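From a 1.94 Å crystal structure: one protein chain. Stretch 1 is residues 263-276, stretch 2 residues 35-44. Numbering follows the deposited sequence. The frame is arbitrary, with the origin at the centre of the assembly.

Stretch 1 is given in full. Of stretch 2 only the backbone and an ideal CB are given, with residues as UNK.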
ATOM      1  N   GLU C 263      41.882  -7.638  -0.888  1.00 30.53           N
ATOM      2  CA  GLU C 263      41.983  -8.902  -0.159  1.00 30.43           C
ATOM      3  C   GLU C 263      40.648  -9.666  -0.325  1.00 28.93           C
ATOM      4  O   GLU C 263      40.623 -10.882  -0.445  1.00 30.05           O
ATOM      5  CB  GLU C 263      42.234  -8.601   1.321  1.00 31.29           C
ATOM      6  CG  GLU C 263      43.619  -7.963   1.622  1.00 34.71           C
ATOM      7  CD  GLU C 263      43.781  -7.652   3.110  1.00 35.06           C
ATOM      8  OE1 GLU C 263      42.772  -7.593   3.796  1.00 36.92           O
ATOM      9  OE2 GLU C 263      44.904  -7.439   3.584  1.00 42.34           O
ATOM     10  N   ILE C 264      39.545  -8.923  -0.350  1.00 25.47           N
ATOM     11  CA  ILE C 264      38.224  -9.515  -0.519  1.00 23.88           C
ATOM     12  C   ILE C 264      37.987  -9.989  -1.958  1.00 24.43           C
ATOM     13  O   ILE C 264      37.431 -11.092  -2.176  1.00 25.01           O
ATOM     14  CB  ILE C 264      37.153  -8.535  -0.051  1.00 21.36           C
ATOM     15  CG1 ILE C 264      37.376  -8.288   1.462  1.00 23.00           C
ATOM     16  CG2 ILE C 264      35.785  -9.055  -0.415  1.00 19.98           C
ATOM     17  CD1 ILE C 264      36.240  -7.867   2.169  1.00 26.73           C
ATOM     18  N   ARG C 265      38.413  -9.182  -2.933  1.00 24.01           N
ATOM     19  CA  ARG C 265      38.280  -9.587  -4.356  1.00 25.40           C
ATOM     20  C   ARG C 265      38.925 -10.942  -4.603  1.00 28.01           C
ATOM     21  O   ARG C 265      38.341 -11.816  -5.272  1.00 28.86           O
ATOM     22  CB  ARG C 265      38.920  -8.545  -5.247  1.00 26.43           C
ATOM     23  CG  ARG C 265      38.552  -8.558  -6.722  1.00 28.87           C
ATOM     24  CD  ARG C 265      38.072  -7.106  -7.023  1.00 34.63           C
ATOM     25  NE  ARG C 265      39.088  -6.196  -6.518  1.00 34.96           N
ATOM     26  CZ  ARG C 265      38.877  -5.024  -5.930  1.00 31.00           C
ATOM     27  NH1 ARG C 265      37.669  -4.491  -5.745  1.00 25.55           N
ATOM     28  NH2 ARG C 265      39.935  -4.388  -5.505  1.00 33.21           N
ATOM     29  N   LYS C 266      40.127 -11.133  -4.076  1.00 29.58           N
ATOM     30  CA  LYS C 266      40.736 -12.447  -4.158  1.00 31.48           C
ATOM     31  C   LYS C 266      39.837 -13.600  -3.626  1.00 31.27           C
ATOM     32  O   LYS C 266      39.784 -14.664  -4.225  1.00 31.06           O
ATOM     33  CB  LYS C 266      42.084 -12.450  -3.468  1.00 34.93           C
ATOM     34  CG  LYS C 266      43.068 -11.514  -4.100  1.00 37.72           C
ATOM     35  CD  LYS C 266      44.467 -11.756  -3.505  1.00 43.66           C
ATOM     36  CE  LYS C 266      45.406 -10.601  -3.804  1.00 47.37           C
ATOM     37  NZ  LYS C 266      45.511 -10.346  -5.260  1.00 49.93           N
ATOM     38  N   LEU C 267      39.126 -13.379  -2.517  1.00 29.45           N
ATOM     39  CA  LEU C 267      38.237 -14.407  -1.976  1.00 29.23           C
ATOM     40  C   LEU C 267      37.027 -14.639  -2.874  1.00 27.46           C
ATOM     41  O   LEU C 267      36.633 -15.778  -3.099  1.00 27.00           O
ATOM     42  CB  LEU C 267      37.739 -14.018  -0.587  1.00 27.88           C
ATOM     43  CG  LEU C 267      38.857 -13.972   0.427  1.00 28.61           C
ATOM     44  CD1 LEU C 267      38.410 -13.282   1.754  1.00 25.61           C
ATOM     45  CD2 LEU C 267      39.458 -15.394   0.669  1.00 31.19           C
ATOM     46  N   ILE C 268      36.442 -13.542  -3.353  1.00 26.09           N
ATOM     47  CA  ILE C 268      35.413 -13.601  -4.357  1.00 25.94           C
ATOM     48  C   ILE C 268      35.832 -14.371  -5.599  1.00 28.19           C
ATOM     49  O   ILE C 268      35.109 -15.249  -6.019  1.00 28.99           O
ATOM     50  CB  ILE C 268      34.917 -12.199  -4.779  1.00 25.40           C
ATOM     51  CG1 ILE C 268      34.271 -11.470  -3.576  1.00 21.29           C
ATOM     52  CG2 ILE C 268      33.965 -12.330  -5.960  1.00 23.57           C
ATOM     53  CD1 ILE C 268      34.033  -9.922  -3.855  1.00 23.77           C
ATOM     54  N   LEU C 269      36.990 -14.062  -6.182  1.00 29.31           N
ATOM     55  CA  LEU C 269      37.355 -14.712  -7.428  1.00 31.86           C
ATOM     56  C   LEU C 269      37.524 -16.217  -7.161  1.00 33.05           C
ATOM     57  O   LEU C 269      37.130 -17.038  -7.974  1.00 33.29           O
ATOM     58  CB  LEU C 269      38.659 -14.135  -8.000  1.00 33.16           C
ATOM     59  CG  LEU C 269      38.605 -13.086  -9.115  1.00 35.20           C
ATOM     60  CD1 LEU C 269      37.224 -13.034  -9.740  1.00 36.46           C
ATOM     61  CD2 LEU C 269      39.040 -11.736  -8.591  1.00 36.42           C
ATOM     62  N   GLU C 270      38.086 -16.541  -5.990  1.00 33.52           N
ATOM     63  CA  GLU C 270      38.366 -17.917  -5.550  1.00 34.99           C
ATOM     64  C   GLU C 270      37.034 -18.689  -5.430  1.00 32.26           C
ATOM     65  O   GLU C 270      36.873 -19.779  -5.951  1.00 32.96           O
ATOM     66  CB  GLU C 270      39.076 -17.816  -4.200  1.00 35.17           C
ATOM     67  CG  GLU C 270      39.573 -19.108  -3.571  1.00 40.19           C
ATOM     68  CD  GLU C 270      40.669 -18.883  -2.483  1.00 41.41           C
ATOM     69  OE1 GLU C 270      41.399 -19.855  -2.194  1.00 46.15           O
ATOM     70  OE2 GLU C 270      40.812 -17.747  -1.920  1.00 42.62           O
ATOM     71  N   ALA C 271      36.071 -18.094  -4.765  1.00 29.62           N
ATOM     72  CA  ALA C 271      34.735 -18.714  -4.601  1.00 28.32           C
ATOM     73  C   ALA C 271      34.109 -18.902  -5.948  1.00 27.93           C
ATOM     74  O   ALA C 271      33.516 -19.938  -6.227  1.00 28.66           O
ATOM     75  CB  ALA C 271      33.845 -17.843  -3.757  1.00 25.74           C
ATOM     76  N   VAL C 272      34.228 -17.877  -6.776  1.00 28.12           N
ATOM     77  CA  VAL C 272      33.608 -17.885  -8.105  1.00 27.99           C
ATOM     78  C   VAL C 272      34.222 -19.028  -8.907  1.00 30.85           C
ATOM     79  O   VAL C 272      33.513 -19.858  -9.456  1.00 32.18           O
ATOM     80  CB  VAL C 272      33.802 -16.564  -8.799  1.00 26.99           C
ATOM     81  CG1 VAL C 272      33.553 -16.708 -10.317  1.00 28.35           C
ATOM     82  CG2 VAL C 272      32.847 -15.503  -8.169  1.00 22.04           C
ATOM     83  N   GLU C 273      35.553 -19.083  -8.924  1.00 32.61           N
ATOM     84  CA  GLU C 273      36.262 -20.141  -9.568  1.00 35.65           C
ATOM     85  C   GLU C 273      36.008 -21.517  -8.992  1.00 37.20           C
ATOM     86  O   GLU C 273      35.978 -22.487  -9.724  1.00 37.72           O
ATOM     87  CB  GLU C 273      37.744 -19.825  -9.526  1.00 37.64           C
ATOM     88  CG  GLU C 273      38.086 -18.765 -10.542  1.00 40.19           C
ATOM     89  CD  GLU C 273      37.514 -19.103 -11.921  1.00 44.48           C
ATOM     90  OE1 GLU C 273      38.090 -20.008 -12.571  1.00 46.03           O
ATOM     91  OE2 GLU C 273      36.474 -18.477 -12.317  1.00 43.85           O
ATOM     92  N   LYS C 274      35.853 -21.613  -7.676  1.00 38.06           N
ATOM     93  CA  LYS C 274      35.603 -22.928  -7.055  1.00 40.73           C
ATOM     94  C   LYS C 274      34.293 -23.548  -7.559  1.00 40.03           C
ATOM     95  O   LYS C 274      34.230 -24.771  -7.775  1.00 41.29           O
ATOM     96  CB  LYS C 274      35.593 -22.855  -5.517  1.00 39.55           C
ATOM     97  CG  LYS C 274      35.405 -24.219  -4.859  1.00 43.00           C
ATOM     98  CD  LYS C 274      35.178 -24.113  -3.356  1.00 43.54           C
ATOM     99  CE  LYS C 274      35.219 -25.505  -2.685  1.00 46.98           C
ATOM    100  NZ  LYS C 274      35.177 -25.434  -1.184  1.00 46.30           N
ATOM    101  N   ALA C 275      33.263 -22.722  -7.762  1.00 37.82           N
ATOM    102  CA  ALA C 275      31.936 -23.258  -8.148  1.00 38.74           C
ATOM    103  C   ALA C 275      31.917 -23.791  -9.572  1.00 40.65           C
ATOM    104  O   ALA C 275      31.015 -24.538  -9.940  1.00 41.84           O
ATOM    105  CB  ALA C 275      30.814 -22.227  -7.960  1.00 35.99           C
ATOM    106  N   LYS C 276      32.894 -23.379 -10.372  1.00 42.76           N
ATOM    107  CA  LYS C 276      33.132 -23.964 -11.697  1.00 46.50           C
ATOM    108  C   LYS C 276      33.918 -25.293 -11.637  1.00 49.65           C
ATOM    109  O   LYS C 276      34.045 -25.959 -12.664  1.00 50.81           O
ATOM    110  CB  LYS C 276      33.904 -22.985 -12.585  1.00 45.35           C
ATOM    111  CG  LYS C 276      33.295 -21.618 -12.622  1.00 41.40           C
ATOM    112  CD  LYS C 276      34.177 -20.642 -13.326  1.00 40.45           C
ATOM    113  CE  LYS C 276      33.449 -19.335 -13.411  1.00 38.76           C
ATOM    114  NZ  LYS C 276      34.303 -18.205 -13.813  1.00 41.09           N
ATOM    115  N   UNK C  35      40.880  -5.558  10.460  1.00 29.09           N
ATOM    116  CA  UNK C  35      40.554  -6.922  10.106  1.00 27.94           C
ATOM    117  C   UNK C  35      39.067  -7.138   9.895  1.00 25.40           C
ATOM    118  O   UNK C  35      38.251  -6.646  10.666  1.00 23.81           O
ATOM    119  CB  UNK C  35      41.064  -7.873  11.190  1.00 27.94           C
ATOM    120  N   UNK C  36      38.750  -7.902   8.854  1.00 24.82           N
ATOM    121  CA  UNK C  36      37.417  -8.480   8.691  1.00 23.41           C
ATOM    122  C   UNK C  36      37.311  -9.668   9.575  1.00 23.93           C
ATOM    123  O   UNK C  36      38.317 -10.309   9.845  1.00 24.59           O
ATOM    124  CB  UNK C  36      37.129  -8.862   7.238  1.00 23.41           C
ATOM    125  N   UNK C  37      36.072  -9.998   9.946  1.00 24.45           N
ATOM    126  CA  UNK C  37      35.776 -11.235  10.645  1.00 24.51           C
ATOM    127  C   UNK C  37      35.998 -12.291   9.608  1.00 24.83           C
ATOM    128  O   UNK C  37      36.117 -11.943   8.442  1.00 23.18           O
ATOM    129  CB  UNK C  37      34.366 -11.277  11.237  1.00 24.51           C
ATOM    130  N   UNK C  38      36.001 -13.588   9.998  1.00 25.83           N
ATOM    131  CA  UNK C  38      36.200 -14.549   8.943  1.00 26.17           C
ATOM    132  C   UNK C  38      35.142 -14.455   7.873  1.00 25.23           C
ATOM    133  O   UNK C  38      33.982 -14.185   8.179  1.00 22.08           O
ATOM    134  CB  UNK C  38      36.229 -15.965   9.522  1.00 26.17           C
ATOM    135  N   UNK C  39      35.569 -14.591   6.614  1.00 25.93           N
ATOM    136  CA  UNK C  39      34.671 -14.422   5.483  1.00 24.92           C
ATOM    137  C   UNK C  39      34.472 -15.776   4.874  1.00 25.92           C
ATOM    138  O   UNK C  39      35.428 -16.534   4.702  1.00 23.98           O
ATOM    139  CB  UNK C  39      35.212 -13.423   4.458  1.00 24.92           C
ATOM    140  N   UNK C  40      33.233 -16.092   4.556  1.00 25.31           N
ATOM    141  CA  UNK C  40      32.914 -17.287   3.781  1.00 28.63           C
ATOM    142  C   UNK C  40      32.126 -16.825   2.581  1.00 26.14           C
ATOM    143  O   UNK C  40      31.136 -16.160   2.752  1.00 25.78           O
ATOM    144  CB  UNK C  40      32.137 -18.319   4.601  1.00 28.63           C
ATOM    145  N   UNK C  41      32.581 -17.140   1.369  1.00 26.99           N
ATOM    146  CA  UNK C  41      31.820 -16.810   0.160  1.00 24.62           C
ATOM    147  C   UNK C  41      31.580 -18.137  -0.530  1.00 25.74           C
ATOM    148  O   UNK C  41      32.509 -18.940  -0.715  1.00 25.30           O
ATOM    149  CB  UNK C  41      32.550 -15.816  -0.745  1.00 24.62           C
ATOM    150  N   UNK C  42      30.325 -18.428  -0.804  1.00 23.36           N
ATOM    151  CA  UNK C  42      30.007 -19.618  -1.538  1.00 27.12           C
ATOM    152  C   UNK C  42      29.004 -19.273  -2.570  1.00 26.48           C
ATOM    153  O   UNK C  42      27.907 -18.803  -2.252  1.00 25.89           O
ATOM    154  CB  UNK C  42      29.498 -20.735  -0.624  1.00 27.12           C
ATOM    155  N   UNK C  43      29.355 -19.561  -3.810  1.00 27.10           N
ATOM    156  CA  UNK C  43      28.651 -19.041  -4.974  1.00 26.69           C
ATOM    157  C   UNK C  43      27.855 -20.160  -5.641  1.00 26.14           C
ATOM    158  O   UNK C  43      28.196 -21.323  -5.516  1.00 28.12           O
ATOM    159  CB  UNK C  43      29.633 -18.413  -5.965  1.00 26.69           C
ATOM    160  N   UNK C  44      26.715 -19.847  -6.229  1.00 25.36           N
ATOM    161  CA  UNK C  44      25.966 -20.863  -6.962  1.00 25.59           C
ATOM    162  C   UNK C  44      25.166 -21.799  -6.094  1.00 25.92           C
ATOM    163  O   UNK C  44      24.825 -22.899  -6.503  1.00 26.94           O
ATOM    164  CB  UNK C  44      26.927 -21.689  -7.819  1.00 25.59           C
TER

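Stretch 1 is mostly helix. Ile 264, Leu 267, Ala 271 and Ala 275 turn their CB atoms toward stretch 2. Strand 39-43 runs along it at 35°, with the axes 7.1 Å apart at their closest.

Position 35 points its CB away, and the helix sets no preference. It is Asp 35, whose OD2 is hydrogen-bonded elsewhere in the structure.

Position 36 points toward the helix. Its ideal CB is 5.2 Å from Ile 264 CD1, so a short side chain would not reach it. A long aliphatic or an aromatic group could reach that methyl. The residue is Tyr 36. Ile 264 CD1 sits over one ring face, 3.8 Å from the centroid and 14° off the normal, a CH-pi contact.

Positions 37 and 38 are out of reach. At 38, a phi of -59° would admit proline. They are Arg 37 and Pro 38.

Position 39 begins the strand and points toward the helix. Its ideal CB lies 4.2 Å from Leu 267 CD1. The surroundings are apolar and offer no charge. Valine, isoleucine, leucine or methionine would fit. Ile 39 is found. Its CD1 lies 3.8 Å from Ile 264 CD1 and 4.0 Å from Leu 267 CD1, so one methyl touches both.

Position 40 points away, as expected from strand alternation. A polar residue is acceptable. It is Glu 40.

Position 41 faces the helix again. Its ideal CB is 3.9 Å from Ala 271 CB and 5.1 Å from Ile 268 CA. Ala 271 offers only a methyl here, and the strand lies close to it. A beta-branched aliphatic side chain suits both strand and surface; valine would reach less far. The residue is Ile 41. Its CG2 is 3.6 Å from Ala 271 CB. Its CD1 is 3.6 Å from Ile 268 CG1 and 3.9 Å from Leu 267 CB.

Position 42 points away, and many residues would serve. It is Glu 42.

Position 43 points toward the helix. Its ideal CB is 4.5 Å from both Ala 275 CB and Val 272 CA. A compact apolar group, such as valine or alanine, suits this close approach. Val 43 is deposited. Its CG1 is 3.6 Å from Ala 275 CB. A water accepts from Val 43 N at 2.9 Å and donates to Ala 271 O at 2.5 Å, bridging the backbones.

Position 44 has a phi of 79°, which favours glycine; asparagine is another candidate. It is Gly 44.

Stretch 2 35-44: DYRPIEIEVG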
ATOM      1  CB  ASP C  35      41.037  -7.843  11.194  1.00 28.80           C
ATOM      2  CG  ASP C  35      42.517  -7.812  11.323  1.00 32.14           C
ATOM      3  OD1 ASP C  35      43.179  -7.392  10.362  1.00 34.38           O
ATOM      4  OD2 ASP C  35      43.011  -8.172  12.371  1.00 33.15           O
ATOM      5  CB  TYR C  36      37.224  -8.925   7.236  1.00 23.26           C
ATOM      6  CG  TYR C  36      36.659  -7.801   6.459  1.00 22.12           C
ATOM      7  CD1 TYR C  36      37.448  -6.723   6.112  1.00 23.70           C
ATOM      8  CD2 TYR C  36      35.310  -7.779   6.122  1.00 15.71           C
ATOM      9  CE1 TYR C  36      36.925  -5.653   5.425  1.00 22.17           C
ATOM     10  CE2 TYR C  36      34.796  -6.730   5.432  1.00 17.33           C
ATOM     11  CZ  TYR C  36      35.588  -5.670   5.103  1.00 20.67           C
ATOM     12  OH  TYR C  36      35.070  -4.578   4.447  1.00 21.44           O
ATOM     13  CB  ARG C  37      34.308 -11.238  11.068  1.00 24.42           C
ATOM     14  CG  ARG C  37      33.995 -10.308  12.183  1.00 22.15           C
ATOM     15  CD  ARG C  37      32.481 -10.094  12.293  1.00 18.22           C
ATOM     16  NE  ARG C  37      31.994  -9.311  11.183  1.00 20.54           N
ATOM     17  CZ  ARG C  37      30.706  -8.985  11.020  1.00 21.11           C
ATOM     18  NH1 ARG C  37      29.793  -9.454  11.867  1.00 19.96           N
ATOM     19  NH2 ARG C  37      30.327  -8.207   9.997  1.00 19.53           N
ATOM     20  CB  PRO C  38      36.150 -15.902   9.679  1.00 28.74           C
ATOM     21  CG  PRO C  38      36.534 -15.596  11.078  1.00 29.08           C
ATOM     22  CD  PRO C  38      35.852 -14.253  11.306  1.00 26.92           C
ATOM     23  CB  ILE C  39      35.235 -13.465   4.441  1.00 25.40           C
ATOM     24  CG1 ILE C  39      35.249 -12.034   5.003  1.00 26.62           C
ATOM     25  CG2 ILE C  39      34.296 -13.417   3.222  1.00 24.49           C
ATOM     26  CD1 ILE C  39      36.174 -11.057   4.216  1.00 31.79           C
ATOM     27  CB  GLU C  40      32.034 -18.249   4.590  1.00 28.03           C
ATOM     28  CG  GLU C  40      32.758 -19.232   5.482  1.00 34.53           C
ATOM     29  CD  GLU C  40      31.789 -20.256   6.155  1.00 36.76           C
ATOM     30  OE1 GLU C  40      31.824 -20.380   7.408  1.00 44.41           O
ATOM     31  OE2 GLU C  40      30.989 -20.921   5.438  1.00 42.50           O
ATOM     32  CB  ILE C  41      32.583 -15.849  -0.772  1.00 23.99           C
ATOM     33  CG1 ILE C  41      32.906 -14.557  -0.027  1.00 22.04           C
ATOM     34  CG2 ILE C  41      31.729 -15.529  -2.020  1.00 24.91           C
ATOM     35  CD1 ILE C  41      33.879 -13.711  -0.741  1.00 21.80           C
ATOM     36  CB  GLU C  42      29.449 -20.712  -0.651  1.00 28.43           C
ATOM     37  CG  GLU C  42      29.488 -22.073  -1.371  1.00 34.76           C
ATOM     38  CD  GLU C  42      28.842 -23.185  -0.593  1.00 40.87           C
ATOM     39  OE1 GLU C  42      28.681 -24.276  -1.178  1.00 46.32           O
ATOM     40  OE2 GLU C  42      28.502 -22.980   0.595  1.00 43.13           O
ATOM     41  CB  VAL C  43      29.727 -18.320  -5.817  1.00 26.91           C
ATOM     42  CG1 VAL C  43      29.896 -18.860  -7.171  1.00 30.71           C
ATOM     43  CG2 VAL C  43      29.524 -16.852  -5.768  1.00 24.56           C
TER
HETATM   44  O   HOH W   1      31.897 -20.748  -4.445  1.00 31.78           O
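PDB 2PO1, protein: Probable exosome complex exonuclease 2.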